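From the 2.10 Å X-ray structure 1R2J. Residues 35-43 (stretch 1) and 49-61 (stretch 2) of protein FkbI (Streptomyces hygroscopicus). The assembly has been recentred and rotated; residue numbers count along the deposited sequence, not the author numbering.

Stretch 1 (35-43) ADGLLCAEV
Stretch 2, residues 49-61: GLGLGSRENGEFT

How do the two backbones lie against each other? Stretch 1 leaves a helix at Gly 37 through a Schellman motif (phi/psi 85/-3) and runs as irregular chain into a type I turn from Cys 40 to Val 43, closed by Val 43 N to Cys 40 O at 2.8 Å. Stretch 2 begins as loop and becomes helical at Ser 54, with Gly 53 at the N-cap position. In register, Val 43 lies by Gly 49, Ala 41 by Leu 50 and Glu 42 by Leu 52, their CA atoms 4.5, 5.0 and 4.6 Å apart. Two hydrogen bonds pin the loop to the turn: Leu 52 N to Ala 41 O at 2.8 Å, nearly straight at 166°, and Gly 51 N to Val 43 O at 2.7 Å, more bent at 142°.

What do the glycines make room for? Gly 37 presents a bare CA 3.5 Å from Leu 50 CD1, and an ideal CB there would come within 2.1 Å of that methyl. Its hollow thus receives the leucine (chi1 -89°, chi2 49°), whose CD1 also lies 3.1 Å from Asp 36 O. Gly 49 repeats the theme: its CA rests 3.1 Å from Val 43 O in a CA-H...O contact, where a CB would clash. Gly 51 is instead a case of backbone conformation: at phi/psi 59/34, it adopts a positive phi that favours glycine.

Which side chains fill the space between? Leu 38 (m, t) sets CD2 between two neighbours, 3.7 Å from Leu 50 CD2 and 3.9 Å from Phe 60 CZ. Phe 60 (chi1 170°, chi2 51°) points toward stretch 1 and brings its ring edge to the backbone, CE2 lying 4.3 Å from Leu 39 N. Ala 41 nestles its CB 3.7 Å from Leu 52 CD2 and 3.1 Å from Asn 57 OD1. Together the stretches bury 621 Å².

What joins the turn to the helix? Glu 42 starts away from stretch 2, but its m, t chain (chi3 46°) brings the carboxylate back: OE2 accepts a 2.6 Å hydrogen bond from Asn 57 ND2. The asparagine, chi1 179° and chi2 51°, points toward the turn, and its amide offers a donor to Glu 42 while OD1 accepts from water 2 at 2.8 Å. That water also accepts from Ala 41 N at 2.9 Å. Water 3 spans Glu 42 OE2 (3.0 Å) and Ser 54 O (2.8 Å); water 1 fills another gap, linking Leu 50 N (2.9 Å) to Gly 37 O (2.7 Å).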

ATOM      1  N   ALA A  35     -10.991  -8.663 -10.577  1.00 25.20           N
ATOM      2  CA  ALA A  35     -11.287  -9.444 -11.773  1.00 27.16           C
ATOM      3  C   ALA A  35     -10.928  -8.665 -13.038  1.00 27.31           C
ATOM      4  O   ALA A  35     -10.666  -9.263 -14.076  1.00 27.54           O
ATOM      5  CB  ALA A  35     -12.765  -9.835 -11.790  1.00 26.35           C
ATOM      6  N   ASP A  36     -10.921  -7.334 -12.955  1.00 28.67           N
ATOM      7  CA  ASP A  36     -10.560  -6.521 -14.116  1.00 28.88           C
ATOM      8  C   ASP A  36      -9.041  -6.413 -14.243  1.00 27.17           C
ATOM      9  O   ASP A  36      -8.540  -5.818 -15.196  1.00 27.66           O
ATOM     10  CB  ASP A  36     -11.127  -5.099 -14.019  1.00 32.84           C
ATOM     11  CG  ASP A  36     -12.641  -5.048 -14.172  1.00 36.02           C
ATOM     12  OD1 ASP A  36     -13.209  -5.903 -14.885  1.00 36.81           O
ATOM     13  OD2 ASP A  36     -13.258  -4.129 -13.588  1.00 38.44           O
ATOM     14  N   GLY A  37      -8.312  -6.975 -13.282  1.00 25.06           N
ATOM     15  CA  GLY A  37      -6.860  -6.903 -13.321  1.00 23.42           C
ATOM     16  C   GLY A  37      -6.304  -5.621 -12.713  1.00 24.20           C
ATOM     17  O   GLY A  37      -5.085  -5.424 -12.644  1.00 20.47           O
ATOM     18  N   LEU A  38      -7.193  -4.730 -12.289  1.00 24.45           N
ATOM     19  CA  LEU A  38      -6.758  -3.484 -11.679  1.00 27.45           C
ATOM     20  C   LEU A  38      -6.350  -3.899 -10.267  1.00 30.14           C
ATOM     21  O   LEU A  38      -6.676  -5.002  -9.841  1.00 34.31           O
ATOM     22  CB  LEU A  38      -7.911  -2.479 -11.660  1.00 25.41           C
ATOM     23  CG  LEU A  38      -8.584  -2.260 -13.020  1.00 24.82           C
ATOM     24  CD1 LEU A  38      -9.893  -1.508 -12.824  1.00 25.94           C
ATOM     25  CD2 LEU A  38      -7.647  -1.501 -13.956  1.00 25.16           C
ATOM     26  N   LEU A  39      -5.641  -3.050  -9.536  1.00 32.18           N
ATOM     27  CA  LEU A  39      -5.199  -3.442  -8.191  1.00 33.88           C
ATOM     28  C   LEU A  39      -4.082  -4.470  -8.324  1.00 32.15           C
ATOM     29  O   LEU A  39      -3.391  -4.774  -7.357  1.00 31.77           O
ATOM     30  CB  LEU A  39      -6.348  -4.070  -7.388  1.00 34.67           C
ATOM     31  CG  LEU A  39      -7.427  -3.170  -6.779  1.00 35.47           C
ATOM     32  CD1 LEU A  39      -8.044  -2.268  -7.832  1.00 37.19           C
ATOM     33  CD2 LEU A  39      -8.474  -4.047  -6.147  1.00 36.58           C
ATOM     34  N   CYS A  40      -3.922  -4.975  -9.545  1.00 31.86           N
ATOM     35  CA  CYS A  40      -2.941  -5.995  -9.905  1.00 31.28           C
ATOM     36  C   CYS A  40      -2.330  -5.689 -11.266  1.00 30.81           C
ATOM     37  O   CYS A  40      -1.669  -6.548 -11.851  1.00 30.67           O
ATOM     38  CB  CYS A  40      -3.652  -7.337 -10.051  1.00 33.94           C
ATOM     39  SG  CYS A  40      -3.154  -8.613  -8.954  1.00 30.67           S
ATOM     40  N   ALA A  41      -2.573  -4.482 -11.765  1.00 28.67           N
ATOM     41  CA  ALA A  41      -2.136  -4.067 -13.093  1.00 27.94           C
ATOM     42  C   ALA A  41      -0.791  -4.543 -13.642  1.00 27.37           C
ATOM     43  O   ALA A  41      -0.677  -4.772 -14.843  1.00 26.78           O
ATOM     44  CB  ALA A  41      -2.232  -2.546 -13.209  1.00 27.28           C
ATOM     45  N   GLU A  42       0.220  -4.700 -12.792  1.00 26.63           N
ATOM     46  CA  GLU A  42       1.534  -5.124 -13.272  1.00 26.37           C
ATOM     47  C   GLU A  42       1.678  -6.618 -13.555  1.00 26.07           C
ATOM     48  O   GLU A  42       2.693  -7.056 -14.101  1.00 25.37           O
ATOM     49  CB  GLU A  42       2.624  -4.661 -12.299  1.00 25.85           C
ATOM     50  CG  GLU A  42       2.913  -3.171 -12.401  1.00 27.22           C
ATOM     51  CD  GLU A  42       3.870  -2.670 -11.336  1.00 27.42           C
ATOM     52  OE1 GLU A  42       4.909  -3.322 -11.111  1.00 24.28           O
ATOM     53  OE2 GLU A  42       3.581  -1.615 -10.729  1.00 27.34           O
ATOM     54  N   VAL A  43       0.667  -7.400 -13.195  1.00 26.43           N
ATOM     55  CA  VAL A  43       0.722  -8.837 -13.450  1.00 27.05           C
ATOM     56  C   VAL A  43       0.729  -9.090 -14.956  1.00 28.25           C
ATOM     57  O   VAL A  43      -0.052  -8.497 -15.704  1.00 27.08           O
ATOM     58  CB  VAL A  43      -0.472  -9.568 -12.788  1.00 26.82           C
ATOM     59  CG1 VAL A  43      -0.548 -11.018 -13.264  1.00 24.92           C
ATOM     60  CG2 VAL A  43      -0.306  -9.530 -11.278  1.00 24.10           C
ATOM     61  N   GLY A  49      -3.160 -10.994 -16.376  1.00 29.86           N
ATOM     62  CA  GLY A  49      -2.935  -9.653 -15.867  1.00 28.03           C
ATOM     63  C   GLY A  49      -2.952  -8.615 -16.973  1.00 28.08           C
ATOM     64  O   GLY A  49      -3.010  -8.955 -18.158  1.00 27.08           O
ATOM     65  N   LEU A  50      -2.899  -7.346 -16.585  1.00 27.77           N
ATOM     66  CA  LEU A  50      -2.912  -6.246 -17.540  1.00 28.06           C
ATOM     67  C   LEU A  50      -1.531  -5.961 -18.101  1.00 26.38           C
ATOM     68  O   LEU A  50      -1.399  -5.272 -19.109  1.00 28.43           O
ATOM     69  CB  LEU A  50      -3.472  -4.980 -16.880  1.00 30.43           C
ATOM     70  CG  LEU A  50      -4.990  -4.784 -16.953  1.00 31.45           C
ATOM     71  CD1 LEU A  50      -5.707  -6.058 -16.529  1.00 35.36           C
ATOM     72  CD2 LEU A  50      -5.397  -3.605 -16.081  1.00 32.40           C
ATOM     73  N   GLY A  51      -0.502  -6.479 -17.440  1.00 26.12           N
ATOM     74  CA  GLY A  51       0.860  -6.266 -17.905  1.00 23.73           C
ATOM     75  C   GLY A  51       1.295  -4.812 -17.989  1.00 24.44           C
ATOM     76  O   GLY A  51       2.073  -4.442 -18.871  1.00 22.48           O
ATOM     77  N   LEU A  52       0.807  -3.972 -17.086  1.00 23.72           N
ATOM     78  CA  LEU A  52       1.203  -2.568 -17.115  1.00 24.69           C
ATOM     79  C   LEU A  52       2.613  -2.361 -16.561  1.00 24.68           C
ATOM     80  O   LEU A  52       3.078  -3.124 -15.711  1.00 24.23           O
ATOM     81  CB  LEU A  52       0.196  -1.712 -16.330  1.00 25.63           C
ATOM     82  CG  LEU A  52      -0.959  -1.122 -17.154  1.00 27.20           C
ATOM     83  CD1 LEU A  52      -1.638  -2.219 -17.949  1.00 26.91           C
ATOM     84  CD2 LEU A  52      -1.949  -0.406 -16.234  1.00 27.61           C
ATOM     85  N   GLY A  53       3.293  -1.334 -17.066  1.00 24.32           N
ATOM     86  CA  GLY A  53       4.630  -1.018 -16.594  1.00 24.78           C
ATOM     87  C   GLY A  53       4.512  -0.252 -15.285  1.00 24.41           C
ATOM     88  O   GLY A  53       3.405   0.036 -14.852  1.00 23.00           O
ATOM     89  N   SER A  54       5.637   0.083 -14.659  1.00 23.70           N
ATOM     90  CA  SER A  54       5.614   0.806 -13.390  1.00 24.70           C
ATOM     91  C   SER A  54       5.047   2.223 -13.463  1.00 23.99           C
ATOM     92  O   SER A  54       4.369   2.668 -12.535  1.00 21.62           O
ATOM     93  CB  SER A  54       7.014   0.832 -12.781  1.00 24.70           C
ATOM     94  OG  SER A  54       7.350  -0.455 -12.293  1.00 25.01           O
ATOM     95  N   ARG A  55       5.327   2.937 -14.549  1.00 24.93           N
ATOM     96  CA  ARG A  55       4.798   4.285 -14.709  1.00 27.36           C
ATOM     97  C   ARG A  55       3.278   4.252 -14.889  1.00 27.27           C
ATOM     98  O   ARG A  55       2.553   4.959 -14.192  1.00 27.65           O
ATOM     99  CB  ARG A  55       5.444   4.983 -15.914  1.00 29.11           C
ATOM    100  CG  ARG A  55       6.958   5.061 -15.828  1.00 32.77           C
ATOM    101  CD  ARG A  55       7.577   5.915 -16.938  1.00 36.94           C
ATOM    102  NE  ARG A  55       7.201   7.325 -16.853  1.00 36.35           N
ATOM    103  CZ  ARG A  55       8.065   8.340 -16.846  1.00 37.27           C
ATOM    104  NH1 ARG A  55       9.370   8.112 -16.914  1.00 38.08           N
ATOM    105  NH2 ARG A  55       7.625   9.590 -16.788  1.00 33.47           N
ATOM    106  N   GLU A  56       2.798   3.426 -15.820  1.00 27.92           N
ATOM    107  CA  GLU A  56       1.359   3.319 -16.084  1.00 26.68           C
ATOM    108  C   GLU A  56       0.606   2.912 -14.823  1.00 24.47           C
ATOM    109  O   GLU A  56      -0.332   3.586 -14.411  1.00 22.99           O
ATOM    110  CB  GLU A  56       1.085   2.287 -17.183  1.00 29.32           C
ATOM    111  CG  GLU A  56       1.994   2.405 -18.389  1.00 34.10           C
ATOM    112  CD  GLU A  56       1.864   1.219 -19.334  1.00 36.12           C
ATOM    113  OE1 GLU A  56       0.900   1.185 -20.131  1.00 38.36           O
ATOM    114  OE2 GLU A  56       2.725   0.317 -19.265  1.00 36.30           O
ATOM    115  N   ASN A  57       1.015   1.803 -14.214  1.00 22.59           N
ATOM    116  CA  ASN A  57       0.354   1.349 -12.998  1.00 21.42           C
ATOM    117  C   ASN A  57       0.549   2.383 -11.887  1.00 21.05           C
ATOM    118  O   ASN A  57      -0.332   2.581 -11.051  1.00 20.69           O
ATOM    119  CB  ASN A  57       0.921   0.002 -12.546  1.00 21.52           C
ATOM    120  CG  ASN A  57       0.273  -0.498 -11.263  1.00 22.06           C
ATOM    121  OD1 ASN A  57      -0.947  -0.548 -11.157  1.00 20.49           O
ATOM    122  ND2 ASN A  57       1.091  -0.870 -10.286  1.00 22.18           N
ATOM    123  N   GLY A  58       1.705   3.042 -11.894  1.00 21.15           N
ATOM    124  CA  GLY A  58       2.003   4.042 -10.880  1.00 19.67           C
ATOM    125  C   GLY A  58       1.071   5.238 -10.927  1.00 20.21           C
ATOM    126  O   GLY A  58       0.481   5.620  -9.915  1.00 19.09           O
ATOM    127  N   GLU A  59       0.946   5.847 -12.102  1.00 19.62           N
ATOM    128  CA  GLU A  59       0.058   6.989 -12.252  1.00 20.89           C
ATOM    129  C   GLU A  59      -1.377   6.557 -11.980  1.00 18.93           C
ATOM    130  O   GLU A  59      -2.180   7.338 -11.481  1.00 19.97           O
ATOM    131  CB  GLU A  59       0.195   7.586 -13.656  1.00 22.87           C
ATOM    132  CG  GLU A  59       1.643   7.967 -13.968  1.00 25.28           C
ATOM    133  CD  GLU A  59       1.804   8.785 -15.233  1.00 28.59           C
ATOM    134  OE1 GLU A  59       1.187   8.428 -16.261  1.00 30.32           O
ATOM    135  OE2 GLU A  59       2.564   9.781 -15.199  1.00 28.64           O
ATOM    136  N   PHE A  60      -1.695   5.303 -12.290  1.00 19.12           N
ATOM    137  CA  PHE A  60      -3.038   4.796 -12.042  1.00 19.38           C
ATOM    138  C   PHE A  60      -3.251   4.704 -10.530  1.00 19.38           C
ATOM    139  O   PHE A  60      -4.326   5.043 -10.019  1.00 17.62           O
ATOM    140  CB  PHE A  60      -3.229   3.414 -12.685  1.00 20.62           C
ATOM    141  CG  PHE A  60      -4.510   2.726 -12.278  1.00 21.72           C
ATOM    142  CD1 PHE A  60      -5.734   3.391 -12.361  1.00 22.23           C
ATOM    143  CD2 PHE A  60      -4.490   1.419 -11.800  1.00 21.76           C
ATOM    144  CE1 PHE A  60      -6.918   2.760 -11.968  1.00 22.46           C
ATOM    145  CE2 PHE A  60      -5.663   0.779 -11.406  1.00 21.45           C
ATOM    146  CZ  PHE A  60      -6.881   1.450 -11.488  1.00 22.13           C
ATOM    147  N   THR A  61      -2.214   4.251  -9.830  1.00 17.55           N
ATOM    148  CA  THR A  61      -2.243   4.107  -8.380  1.00 17.89           C
ATOM    149  C   THR A  61      -2.346   5.494  -7.742  1.00 18.59           C
ATOM    150  O   THR A  61      -3.058   5.686  -6.758  1.00 19.55           O
ATOM    151  CB  THR A  61      -0.965   3.386  -7.875  1.00 17.78           C
ATOM    152  OG1 THR A  61      -0.931   2.059  -8.412  1.00 15.77           O
ATOM    153  CG2 THR A  61      -0.941   3.306  -6.346  1.00 15.67           C
TER
HETATM  154  O   HOH W   1      -3.470  -7.364 -13.735  1.00 28.63           O
HETATM  155  O   HOH W   2      -2.812  -2.200  -9.949  1.00 24.01           O
HETATM  156  O   HOH W   3       4.187   1.236 -10.177  1.00 18.58           O